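Local structure of putative N-acetylmuramoyl-L-alanine amidase (Neisseria meningitidis MC58, 3CZX) at residues 26-30 against 76-80; 89-95 against 140-146; 99-103 against 120-124; 108-113 against 164-169. The protein probably hydrolyses, as a zinc-dependent amidase, the link between N-acetylmuramoyl residues and L-amino acids in cell-wall glycopeptides. All coordinates share one frame; numbering follows the deposited sequence.

Interaction 1. Residues 26-30 against 76-80. With ZN (zinc ion), chain E.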
loop_
_atom_site.group_PDB
_atom_site.type_symbol
_atom_site.label_atom_id
_atom_site.label_comp_id
_atom_site.label_asym_id
_atom_site.label_seq_id
_atom_site.Cartn_x
_atom_site.Cartn_y
_atom_site.Cartn_z
ATOM N N GLU A 26 -1.784 9.602 9.740
ATOM C CA GLU A 26 -0.553 8.924 10.193
ATOM C C GLU A 26 -0.739 7.426 10.334
ATOM O O GLU A 26 0.111 6.639 9.914
ATOM C CB GLU A 26 -0.048 9.530 11.506
ATOM C CG GLU A 26 1.250 8.870 12.039
ATOM C CD GLU A 26 1.855 9.569 13.216
ATOM O OE1 GLU A 26 1.273 10.577 13.673
ATOM O OE2 GLU A 26 2.945 9.120 13.669
ATOM N N ALA A 27 -1.838 7.004 10.925
ATOM C CA ALA A 27 -2.081 5.582 11.180
ATOM C C ALA A 27 -2.050 4.790 9.873
ATOM O O ALA A 27 -1.585 3.633 9.836
ATOM C CB ALA A 27 -3.400 5.385 11.868
ATOM N N ASP A 28 -2.564 5.406 8.813
ATOM C CA ASP A 28 -2.722 4.727 7.527
ATOM C C ASP A 28 -1.376 4.696 6.850
ATOM O O ASP A 28 -1.033 3.693 6.206
ATOM C CB ASP A 28 -3.752 5.477 6.663
ATOM C CG ASP A 28 -5.150 5.488 7.297
ATOM O OD1 ASP A 28 -5.451 4.614 8.145
ATOM O OD2 ASP A 28 -5.943 6.381 6.921
ATOM N N LEU A 29 -0.644 5.819 6.896
ATOM C CA LEU A 29 0.701 5.880 6.287
ATOM C C LEU A 29 1.653 4.899 6.994
ATOM O O LEU A 29 2.503 4.231 6.335
ATOM C CB LEU A 29 1.258 7.315 6.313
ATOM C CG LEU A 29 0.437 8.375 5.562
ATOM C CD1 LEU A 29 0.869 9.845 5.892
ATOM C CD2 LEU A 29 0.502 8.102 4.078
ATOM N N ALA A 30 1.526 4.787 8.316
ATOM C CA ALA A 30 2.370 3.892 9.098
ATOM C C ALA A 30 2.056 2.413 8.782
ATOM O O ALA A 30 2.978 1.587 8.646
ATOM C CB ALA A 30 2.225 4.206 10.599
ATOM N N GLU A 76 9.359 0.964 14.632
ATOM C CA GLU A 76 7.971 1.399 14.562
ATOM C C GLU A 76 7.840 2.644 13.699
ATOM O O GLU A 76 8.467 3.685 13.958
ATOM C CB GLU A 76 7.381 1.671 15.956
ATOM C CG GLU A 76 5.910 1.945 15.851
ATOM C CD GLU A 76 5.209 1.861 17.137
ATOM O OE1 GLU A 76 5.081 2.928 17.781
ATOM O OE2 GLU A 76 4.782 0.739 17.484
ATOM N N PHE A 77 7.020 2.552 12.662
ATOM C CA PHE A 77 6.884 3.613 11.698
ATOM C C PHE A 77 5.861 4.651 12.178
ATOM O O PHE A 77 4.763 4.308 12.621
ATOM C CB PHE A 77 6.486 3.064 10.310
ATOM C CG PHE A 77 7.515 2.150 9.701
ATOM C CD1 PHE A 77 8.574 2.641 8.958
ATOM C CD2 PHE A 77 7.409 0.797 9.872
ATOM C CE1 PHE A 77 9.503 1.757 8.394
ATOM C CE2 PHE A 77 8.357 -0.107 9.330
ATOM C CZ PHE A 77 9.391 0.392 8.610
ATOM N N HIS A 78 6.286 5.889 12.099
ATOM C CA HIS A 78 5.492 7.072 12.441
ATOM C C HIS A 78 5.720 8.143 11.393
ATOM O O HIS A 78 6.592 7.995 10.535
ATOM C CB HIS A 78 5.968 7.652 13.764
ATOM C CG HIS A 78 5.514 6.890 14.961
ATOM N ND1 HIS A 78 4.479 7.327 15.765
ATOM C CD2 HIS A 78 5.917 5.704 15.473
ATOM C CE1 HIS A 78 4.245 6.423 16.701
ATOM N NE2 HIS A 78 5.112 5.438 16.558
ATOM N N THR A 79 4.901 9.208 11.438
ATOM C CA THR A 79 5.203 10.438 10.724
ATOM C C THR A 79 5.423 11.560 11.738
ATOM O O THR A 79 4.738 11.596 12.798
ATOM C CB THR A 79 4.086 10.884 9.744
ATOM O OG1 THR A 79 2.878 11.109 10.466
ATOM C CG2 THR A 79 3.798 9.828 8.749
ATOM N N ASN A 80 6.352 12.453 11.415
ATOM C CA ASN A 80 6.563 13.656 12.189
ATOM C C ASN A 80 5.448 14.651 11.877
ATOM O O ASN A 80 4.644 14.430 10.981
ATOM C CB ASN A 80 7.957 14.231 11.947
ATOM C CG ASN A 80 8.583 14.768 13.217
ATOM O OD1 ASN A 80 7.879 15.323 14.086
ATOM N ND2 ASN A 80 9.903 14.601 13.347
HETATM ZN ZN ZN E . 3.266 9.154 15.789
HETATM O O HOH W 1 4.967 10.547 15.587
HETATM O O HOH W 2 3.491 9.823 17.973
#
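Glu26 and His78 meet at the zinc ion. Glu26 OE2 binds the metal at 2.1 Å and His78 ND1 at 2.2 Å. His12, from elsewhere in the chain, adds the third protein ligand, and two waters complete the site. Two histidines and a glutamate of this kind form the metal site of the Amidase_3 family. Glu26 reaches the metal with an extended chain, its CG anti to the backbone N (chi1 -180°).

Hydrogen bonds hold both ligands in place. The backbone N-H of Thr79 donates to Glu26 OE2 at 3.0 Å, from above the carboxylate plane. OE2 therefore serves the zinc and an amide together, while Glu26 OE1 is held by the amide of Ala19. The far nitrogen of the imidazole, His78 NE2, donates to Glu76 OE1 at 2.8 Å, nearly in the ring plane. This second-shell carboxylate helps fix the rotation of the ring, together with the zinc bond. One zinc-bound water also donates to Thr79 O.

Close packing completes the contact. Glu26 and Thr79 run antiparallel alongside each other, with Glu26 CG 3.2 Å from Thr79 OG1. Ala30 CB sits 3.2 Å from Phe77 O.

The contact joins the first turn of helix 26-45 to Phe77 of strand 73-77 and the residues that follow it. Phe77 packs on Met33 and Val37 of that helix and on Phe144 of strand 142-145.

Interaction 2. Residues 89-95 against 140-146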
loop_
_atom_site.group_PDB
_atom_site.type_symbol
_atom_site.label_atom_id
_atom_site.label_comp_id
_atom_site.label_asym_id
_atom_site.label_seq_id
_atom_site.Cartn_x
_atom_site.Cartn_y
_atom_site.Cartn_z
ATOM N N GLY A 89 12.201 16.828 7.091
ATOM C CA GLY A 89 13.404 16.001 7.234
ATOM C C GLY A 89 13.093 14.684 7.916
ATOM O O GLY A 89 11.988 14.461 8.398
ATOM N N ILE A 90 14.144 13.873 8.018
ATOM C CA ILE A 90 14.109 12.494 8.439
ATOM C C ILE A 90 14.761 12.339 9.782
ATOM O O ILE A 90 15.872 12.808 9.987
ATOM C CB ILE A 90 14.978 11.649 7.467
ATOM C CG1 ILE A 90 14.404 11.667 6.044
ATOM C CG2 ILE A 90 15.151 10.205 7.993
ATOM C CD1 ILE A 90 15.456 11.330 4.977
ATOM N N GLU A 91 14.103 11.613 10.670
ATOM C CA GLU A 91 14.756 11.242 11.899
ATOM C C GLU A 91 14.237 9.944 12.470
ATOM O O GLU A 91 13.124 9.491 12.181
ATOM C CB GLU A 91 14.693 12.368 12.909
ATOM C CG GLU A 91 13.336 12.738 13.418
ATOM C CD GLU A 91 13.367 13.962 14.362
ATOM O OE1 GLU A 91 14.096 14.939 14.113
ATOM O OE2 GLU A 91 12.672 13.906 15.377
ATOM N N ALA A 92 15.083 9.355 13.305
ATOM C CA ALA A 92 14.791 8.085 13.970
ATOM C C ALA A 92 15.314 8.218 15.382
ATOM O O ALA A 92 16.482 8.607 15.570
ATOM C CB ALA A 92 15.487 6.953 13.255
ATOM N N LEU A 93 14.440 7.929 16.346
ATOM C CA LEU A 93 14.704 8.099 17.761
ATOM C C LEU A 93 14.997 6.745 18.344
ATOM O O LEU A 93 14.194 5.846 18.196
ATOM C CB LEU A 93 13.454 8.661 18.450
ATOM C CG LEU A 93 13.500 8.906 19.934
ATOM C CD1 LEU A 93 14.383 10.153 20.167
ATOM C CD2 LEU A 93 12.038 9.077 20.555
ATOM N N SER A 94 16.139 6.580 19.024
ATOM C CA SER A 94 16.389 5.312 19.698
ATOM C C SER A 94 17.480 5.508 20.732
ATOM O O SER A 94 17.964 6.611 20.907
ATOM C CB SER A 94 16.789 4.246 18.685
ATOM O OG SER A 94 16.767 2.928 19.211
ATOM N N THR A 95 17.849 4.414 21.369
ATOM C CA THR A 95 19.064 4.377 22.220
ATOM C C THR A 95 20.328 4.453 21.346
ATOM O O THR A 95 20.336 4.043 20.189
ATOM C CB THR A 95 19.113 3.042 23.001
ATOM O OG1 THR A 95 18.962 1.928 22.106
ATOM C CG2 THR A 95 18.005 2.951 24.053
ATOM N N GLY A 140 14.726 0.170 23.457
ATOM C CA GLY A 140 15.644 -0.309 22.431
ATOM C C GLY A 140 15.030 -0.552 21.055
ATOM O O GLY A 140 15.657 -1.133 20.172
ATOM N N GLY A 141 13.797 -0.111 20.873
ATOM C CA GLY A 141 13.207 -0.052 19.542
ATOM C C GLY A 141 13.589 1.271 18.894
ATOM O O GLY A 141 14.087 2.189 19.559
ATOM N N ILE A 142 13.271 1.387 17.613
ATOM C CA ILE A 142 13.558 2.606 16.820
ATOM C C ILE A 142 12.228 3.211 16.390
ATOM O O ILE A 142 11.434 2.529 15.737
ATOM C CB ILE A 142 14.354 2.225 15.564
ATOM C CG1 ILE A 142 15.696 1.567 15.942
ATOM C CG2 ILE A 142 14.596 3.452 14.628
ATOM C CD1 ILE A 142 16.407 0.967 14.754
ATOM N N VAL A 143 11.974 4.446 16.799
ATOM C CA VAL A 143 10.800 5.192 16.335
ATOM C C VAL A 143 11.252 5.951 15.112
ATOM O O VAL A 143 11.981 6.940 15.216
ATOM C CB VAL A 143 10.263 6.137 17.439
ATOM C CG1 VAL A 143 9.163 7.091 16.898
ATOM C CG2 VAL A 143 9.772 5.318 18.609
ATOM N N PHE A 144 10.828 5.468 13.933
ATOM C CA PHE A 144 11.286 6.034 12.655
ATOM C C PHE A 144 10.250 6.981 12.088
ATOM O O PHE A 144 9.112 6.568 11.857
ATOM C CB PHE A 144 11.601 4.884 11.667
ATOM C CG PHE A 144 12.302 5.299 10.398
ATOM C CD1 PHE A 144 13.163 6.367 10.358
ATOM C CD2 PHE A 144 12.125 4.560 9.234
ATOM C CE1 PHE A 144 13.833 6.712 9.178
ATOM C CE2 PHE A 144 12.781 4.903 8.092
ATOM C CZ PHE A 144 13.621 5.970 8.045
ATOM N N GLU A 145 10.672 8.222 11.864
ATOM C CA GLU A 145 9.838 9.278 11.304
ATOM C C GLU A 145 10.476 9.798 10.036
ATOM O O GLU A 145 11.167 10.806 10.018
ATOM C CB GLU A 145 9.657 10.394 12.325
ATOM C CG GLU A 145 9.016 9.913 13.599
ATOM C CD GLU A 145 8.715 11.042 14.535
ATOM O OE1 GLU A 145 7.707 11.736 14.347
ATOM O OE2 GLU A 145 9.503 11.240 15.453
ATOM N N PRO A 146 10.225 9.111 8.933
ATOM C CA PRO A 146 10.874 9.532 7.686
ATOM C C PRO A 146 10.482 10.916 7.155
ATOM O O PRO A 146 11.279 11.498 6.428
ATOM C CB PRO A 146 10.472 8.450 6.690
ATOM C CG PRO A 146 9.827 7.415 7.406
ATOM C CD PRO A 146 9.458 7.872 8.788
HETATM O O HOH W 3 11.523 14.111 5.325
HETATM O O HOH W 4 10.964 13.433 10.863
#
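Glu145 O is gripped by two donors: the backbone N of Glu91 at 3.1 Å and a water that also donates to Gly89 O. The return bond, from Glu145 N to Glu91 O, is shorter at 2.8 Å. Leu93 and Val143 form the next hydrogen-bonded pair, with Leu93 N to Val143 O at 2.9 Å. Ala92 and Phe144 are the non-hydrogen-bonded pair between them. Strands 91-94 and 142-145 are thus antiparallel neighbours, at 165°. Strand 91-94 and its parallel edge neighbour 123-125 run against the other four strands of the mixed sheet.

On one face, Ala92 CB lies 3.8 Å from Phe144 CD1 and also touches Ile142 CG2. Ile90 runs beside Phe144, and its CG2 meets the ring edge. Pro146 CG lies over one face of that ring, toward the rim.

On the other face, Glu91 and Glu145 stand next to each other. Their OE2 atoms are 4.1 Å apart and the carboxylate planes are 81° apart. Lys124 and Arg118 pair with Glu91 OE1 and probably ease the like charges. At the far end, Ser94 OG donates to Gly141 O at 2.8 Å, from above the carbonyl plane.

Interaction 3. Residues 99-103 against 120-124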
loop_
_atom_site.group_PDB
_atom_site.type_symbol
_atom_site.label_atom_id
_atom_site.label_comp_id
_atom_site.label_asym_id
_atom_site.label_seq_id
_atom_site.Cartn_x
_atom_site.Cartn_y
_atom_site.Cartn_z
ATOM N N LYS A 99 22.206 3.643 16.992
ATOM C CA LYS A 99 22.562 4.788 16.134
ATOM C C LYS A 99 22.876 4.366 14.690
ATOM O O LYS A 99 22.355 4.951 13.744
ATOM C CB LYS A 99 23.729 5.568 16.744
ATOM C CG LYS A 99 24.278 6.671 15.861
ATOM C CD LYS A 99 25.615 7.175 16.426
ATOM C CE LYS A 99 25.432 8.039 17.569
ATOM N NZ LYS A 99 26.764 8.716 17.766
ATOM N N ARG A 100 23.694 3.351 14.522
ATOM C CA ARG A 100 24.026 2.880 13.200
ATOM C C ARG A 100 22.774 2.452 12.464
ATOM O O ARG A 100 22.591 2.849 11.330
ATOM C CB ARG A 100 25.039 1.744 13.292
ATOM C CG ARG A 100 25.254 0.955 12.045
ATOM C CD ARG A 100 25.702 1.726 10.887
ATOM N NE ARG A 100 25.970 0.795 9.788
ATOM C CZ ARG A 100 26.378 1.167 8.578
ATOM N NH1 ARG A 100 26.546 2.460 8.293
ATOM N NH2 ARG A 100 26.592 0.253 7.638
ATOM N N TRP A 101 21.886 1.691 13.101
ATOM C CA TRP A 101 20.660 1.289 12.416
ATOM C C TRP A 101 19.823 2.490 12.002
ATOM O O TRP A 101 19.309 2.525 10.889
ATOM C CB TRP A 101 19.806 0.383 13.283
ATOM C CG TRP A 101 20.090 -1.021 13.141
ATOM C CD1 TRP A 101 20.577 -1.844 14.098
ATOM C CD2 TRP A 101 19.866 -1.835 11.979
ATOM N NE1 TRP A 101 20.672 -3.128 13.616
ATOM C CE2 TRP A 101 20.237 -3.146 12.313
ATOM C CE3 TRP A 101 19.352 -1.583 10.701
ATOM C CZ2 TRP A 101 20.158 -4.203 11.391
ATOM C CZ3 TRP A 101 19.271 -2.650 9.777
ATOM C CH2 TRP A 101 19.661 -3.932 10.146
ATOM N N CYS A 102 19.701 3.473 12.895
ATOM C CA CYS A 102 18.956 4.729 12.581
ATOM C C CYS A 102 19.538 5.414 11.357
ATOM O O CYS A 102 18.783 5.963 10.527
ATOM C CB CYS A 102 18.981 5.678 13.788
ATOM S SG CYS A 102 17.977 5.081 15.163
ATOM N N GLN A 103 20.860 5.390 11.259
ATOM C CA GLN A 103 21.578 6.064 10.172
ATOM C C GLN A 103 21.414 5.282 8.852
ATOM O O GLN A 103 21.221 5.883 7.785
ATOM C CB GLN A 103 23.046 6.278 10.539
ATOM C CG GLN A 103 23.192 7.333 11.622
ATOM C CD GLN A 103 24.572 7.489 12.190
ATOM O OE1 GLN A 103 25.414 6.557 12.134
ATOM N NE2 GLN A 103 24.812 8.657 12.778
ATOM N N GLU A 120 21.984 13.352 13.928
ATOM C CA GLU A 120 23.283 12.873 13.440
ATOM C C GLU A 120 23.025 11.898 12.313
ATOM O O GLU A 120 22.849 10.717 12.555
ATOM C CB GLU A 120 24.107 12.208 14.560
ATOM C CG GLU A 120 25.525 11.936 14.084
ATOM C CD GLU A 120 26.302 10.975 14.951
ATOM O OE1 GLU A 120 26.040 10.901 16.174
ATOM O OE2 GLU A 120 27.181 10.292 14.382
ATOM N N ASP A 121 22.976 12.410 11.095
ATOM C CA ASP A 121 22.709 11.590 9.912
ATOM C C ASP A 121 21.461 10.746 10.139
ATOM O O ASP A 121 21.411 9.565 9.759
ATOM C CB ASP A 121 23.935 10.731 9.524
ATOM C CG ASP A 121 25.157 11.563 9.168
ATOM O OD1 ASP A 121 24.990 12.669 8.624
ATOM O OD2 ASP A 121 26.288 11.095 9.421
ATOM N N GLY A 122 20.448 11.366 10.771
ATOM C CA GLY A 122 19.141 10.752 10.974
ATOM C C GLY A 122 18.853 10.220 12.362
ATOM O O GLY A 122 17.750 9.832 12.658
ATOM N N PHE A 123 19.862 10.186 13.218
ATOM C CA PHE A 123 19.689 9.660 14.586
ATOM C C PHE A 123 19.454 10.760 15.618
ATOM O O PHE A 123 20.191 11.743 15.633
ATOM C CB PHE A 123 20.970 8.926 15.029
ATOM C CG PHE A 123 20.985 8.579 16.508
ATOM C CD1 PHE A 123 20.172 7.561 17.006
ATOM C CD2 PHE A 123 21.819 9.250 17.426
ATOM C CE1 PHE A 123 20.160 7.223 18.344
ATOM C CE2 PHE A 123 21.802 8.888 18.763
ATOM C CZ PHE A 123 20.952 7.892 19.224
ATOM N N LYS A 124 18.446 10.562 16.463
ATOM C CA LYS A 124 18.239 11.362 17.646
ATOM C C LYS A 124 18.131 10.430 18.840
ATOM O O LYS A 124 17.489 9.387 18.758
ATOM C CB LYS A 124 16.991 12.203 17.478
ATOM C CG LYS A 124 17.280 13.309 16.456
ATOM C CD LYS A 124 16.688 14.593 16.818
ATOM C CE LYS A 124 16.892 15.619 15.699
ATOM N NZ LYS A 124 15.692 16.503 15.511
HETATM O O HOH W 5 28.650 8.344 15.277
HETATM O O HOH W 6 16.912 8.165 10.422
#
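Lys99 lies across the ring of Phe123 and carries its ammonium group on to Glu120. The contact belongs to the beta-alpha-beta unit of strand 91-94, helix 99-113 and strand 123-125. It sets the first turn of the helix against a type I' turn, Glu120 to Phe123, that leads into the edge strand 123-125.

The packed part is built on the Phe123 ring. Lys99 CB stands 4.0 Å from the ring centroid, 7° off the ring normal, in a CH-pi contact. Cys102 comes to the edge instead, its SG in the ring plane and 3.8 Å from Phe123 CD1. Cys102 also touches Ala92 and Ser94 of strand 91-94, so this part faces the sheet. Gly122 takes a positive phi at the third position of the turn, which suits glycine.

The outer part is polar and wet. Lys99 bends at chi3 (-77°), which turns NZ to the syn side of Glu120 OE1 for a salt bridge of 2.8 Å. A water bridges Lys99 NZ and Glu120 OE2. The bond from Gln103 NE2 to Glu120 OE2 is weak, at 3.3 Å, and the amide and carboxylate planes are 72° apart. Gln103 is held more firmly by the turn backbone. Its NE2 donates to Glu120 O at 2.9 Å, while Phe123 N reaches the same oxygen from the opposite face of the carbonyl plane.

Interaction 4. Residues 108-113 against 164-169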
loop_
_atom_site.group_PDB
_atom_site.type_symbol
_atom_site.label_atom_id
_atom_site.label_comp_id
_atom_site.label_asym_id
_atom_site.label_seq_id
_atom_site.Cartn_x
_atom_site.Cartn_y
_atom_site.Cartn_z
ATOM N N ALA A 108 18.904 5.548 3.600
ATOM C CA ALA A 108 18.151 4.858 2.577
ATOM C C ALA A 108 17.027 5.748 2.055
ATOM O O ALA A 108 16.798 5.839 0.842
ATOM C CB ALA A 108 17.566 3.570 3.140
ATOM N N VAL A 109 16.313 6.399 2.979
ATOM C CA VAL A 109 15.207 7.278 2.605
ATOM C C VAL A 109 15.692 8.598 1.964
ATOM O O VAL A 109 15.126 9.061 0.959
ATOM C CB VAL A 109 14.319 7.580 3.830
ATOM C CG1 VAL A 109 13.267 8.680 3.505
ATOM C CG2 VAL A 109 13.643 6.265 4.331
ATOM N N ALA A 110 16.761 9.182 2.518
ATOM C CA ALA A 110 17.336 10.398 1.955
ATOM C C ALA A 110 17.783 10.227 0.498
ATOM O O ALA A 110 17.569 11.123 -0.314
ATOM C CB ALA A 110 18.550 10.870 2.843
ATOM N N LYS A 111 18.434 9.109 0.185
ATOM C CA LYS A 111 18.916 8.854 -1.197
ATOM C C LYS A 111 17.746 8.898 -2.166
ATOM O O LYS A 111 17.854 9.465 -3.245
ATOM C CB LYS A 111 19.631 7.502 -1.316
ATOM C CG LYS A 111 20.978 7.482 -0.658
ATOM C CD LYS A 111 21.401 6.096 -0.206
ATOM C CE LYS A 111 22.403 5.471 -1.079
ATOM N NZ LYS A 111 22.883 4.241 -0.348
ATOM N N LYS A 112 16.606 8.341 -1.773
ATOM C CA LYS A 112 15.463 8.218 -2.678
ATOM C C LYS A 112 14.657 9.510 -2.814
ATOM O O LYS A 112 13.939 9.691 -3.789
ATOM C CB LYS A 112 14.527 7.116 -2.173
ATOM C CG LYS A 112 13.350 6.752 -3.097
ATOM C CD LYS A 112 13.848 5.973 -4.288
ATOM C CE LYS A 112 12.728 5.410 -5.143
ATOM N NZ LYS A 112 13.339 4.615 -6.290
ATOM N N THR A 113 14.801 10.403 -1.846
ATOM C CA THR A 113 13.900 11.570 -1.719
ATOM C C THR A 113 14.533 12.949 -1.771
ATOM O O THR A 113 13.836 13.909 -2.023
ATOM C CB THR A 113 13.119 11.512 -0.408
ATOM O OG1 THR A 113 14.061 11.512 0.677
ATOM C CG2 THR A 113 12.264 10.248 -0.339
ATOM N N GLY A 164 8.545 2.651 -3.740
ATOM C CA GLY A 164 9.972 2.794 -3.960
ATOM C C GLY A 164 10.742 3.163 -2.700
ATOM O O GLY A 164 11.872 2.677 -2.473
ATOM N N ILE A 165 10.151 4.063 -1.896
ATOM C CA ILE A 165 10.754 4.459 -0.622
ATOM C C ILE A 165 10.822 3.237 0.317
ATOM O O ILE A 165 11.865 2.974 0.930
ATOM C CB ILE A 165 10.006 5.686 0.027
ATOM C CG1 ILE A 165 10.193 6.948 -0.826
ATOM C CG2 ILE A 165 10.418 5.884 1.505
ATOM C CD1 ILE A 165 9.273 8.074 -0.438
ATOM N N CYS A 166 9.719 2.511 0.442
ATOM C CA CYS A 166 9.649 1.327 1.324
ATOM C C CYS A 166 10.552 0.217 0.813
ATOM O O CYS A 166 11.193 -0.447 1.618
ATOM C CB CYS A 166 8.270 0.845 1.553
ATOM S SG CYS A 166 7.195 2.049 2.381
ATOM N N ARG A 167 10.694 0.078 -0.510
ATOM C CA ARG A 167 11.689 -0.866 -1.069
ATOM C C ARG A 167 13.111 -0.472 -0.708
ATOM O O ARG A 167 13.916 -1.329 -0.331
ATOM C CB ARG A 167 11.554 -0.995 -2.591
ATOM C CG ARG A 167 12.502 -2.065 -3.161
ATOM C CD ARG A 167 12.238 -2.340 -4.603
ATOM N NE ARG A 167 10.895 -2.845 -4.811
ATOM C CZ ARG A 167 10.498 -4.108 -4.687
ATOM N NH1 ARG A 167 11.338 -5.057 -4.335
ATOM N NH2 ARG A 167 9.229 -4.417 -4.907
ATOM N N ALA A 168 13.440 0.823 -0.803
ATOM C CA ALA A 168 14.767 1.347 -0.371
ATOM C C ALA A 168 15.027 0.968 1.105
ATOM O O ALA A 168 16.135 0.549 1.474
ATOM C CB ALA A 168 14.871 2.901 -0.571
ATOM N N ILE A 169 14.003 1.110 1.949
ATOM C CA ILE A 169 14.162 0.802 3.378
ATOM C C ILE A 169 14.446 -0.706 3.562
ATOM O O ILE A 169 15.412 -1.105 4.230
ATOM C CB ILE A 169 12.906 1.244 4.190
ATOM C CG1 ILE A 169 12.801 2.775 4.238
ATOM C CG2 ILE A 169 12.923 0.634 5.641
ATOM C CD1 ILE A 169 11.406 3.306 4.741
HETATM O O HOH W 7 13.470 1.907 -4.522
#
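Val109 and Ile169 run alongside each other. Val109 CG2 is the branch that touches, 3.6 Å from Ile169 CG1 and nearly as close to CD1. With CG2 anti to the carbonyl carbon, this methyl is the one turned to Ile169. It also reaches Ile165 CG2 at 4.3 Å, so one valine branch meets both isoleucines of residues 164-169.

Thr113 and Ile165 cross at about a right angle. The methyl Thr113 CG2 meets Ile165 CD1 at 3.7 Å. The hydroxyl Thr113 OG1 donates to Val109 O at 2.7 Å within its own helix, and it is also hydrogen-bonded to the backbone N of Trp115. These bonds help fix the threonine so that its methyl faces the isoleucine. Lys112 passes Ile165 at a slant, with Lys112 CG 3.9 Å from Ile165 CG1. The lysine then bends at chi2 (73°) and runs over Gly164, where its CE lies 3.9 Å from Gly164 C.

The backbones come nearest at two alanines. Ala108 CB meets Ala168 O at 3.7 Å, and Ala168 CB faces Ala108 O in return. The short segments pass 8.8 Å apart at 144°, which is roughly antiparallel. They join helix 99-113 to helix 152-177 on one side of the sheet, where Val109 and Ile169 both rest on Phe144.

No direct hydrogen bond crosses between the segments. A water donates to Gly164 O and takes only a weak bond from Lys112 NZ. The helices are therefore held here mainly by the fit of apolar surfaces, with the lysine ammonium group at the solvent side.

Interactions 1 and 2 meet inside the central sheet, where strands 73-77 and 142-145 are neighbours. Glu76 N is 2.8 Å from Ile142 O, and His78 N is 2.9 Å from Phe144 O. The side chain of Glu145 comes within about 5 Å of the zinc, so interaction 2 borders the metal site of interaction 1. The turn of interaction 3 leads into strand 123-125, the neighbour of strand 91-94 at the edge of the sheet. Ala92 N is 2.8 Å from Gly122 O, a probable hydrogen bond. Interaction 4 packs under Ile90 and Phe144 of interaction 2, with Phe144 CZ 3.7 Å from Val109 CG2. Interactions 3 and 4 share helix 99-113, with centres about 15 Å apart.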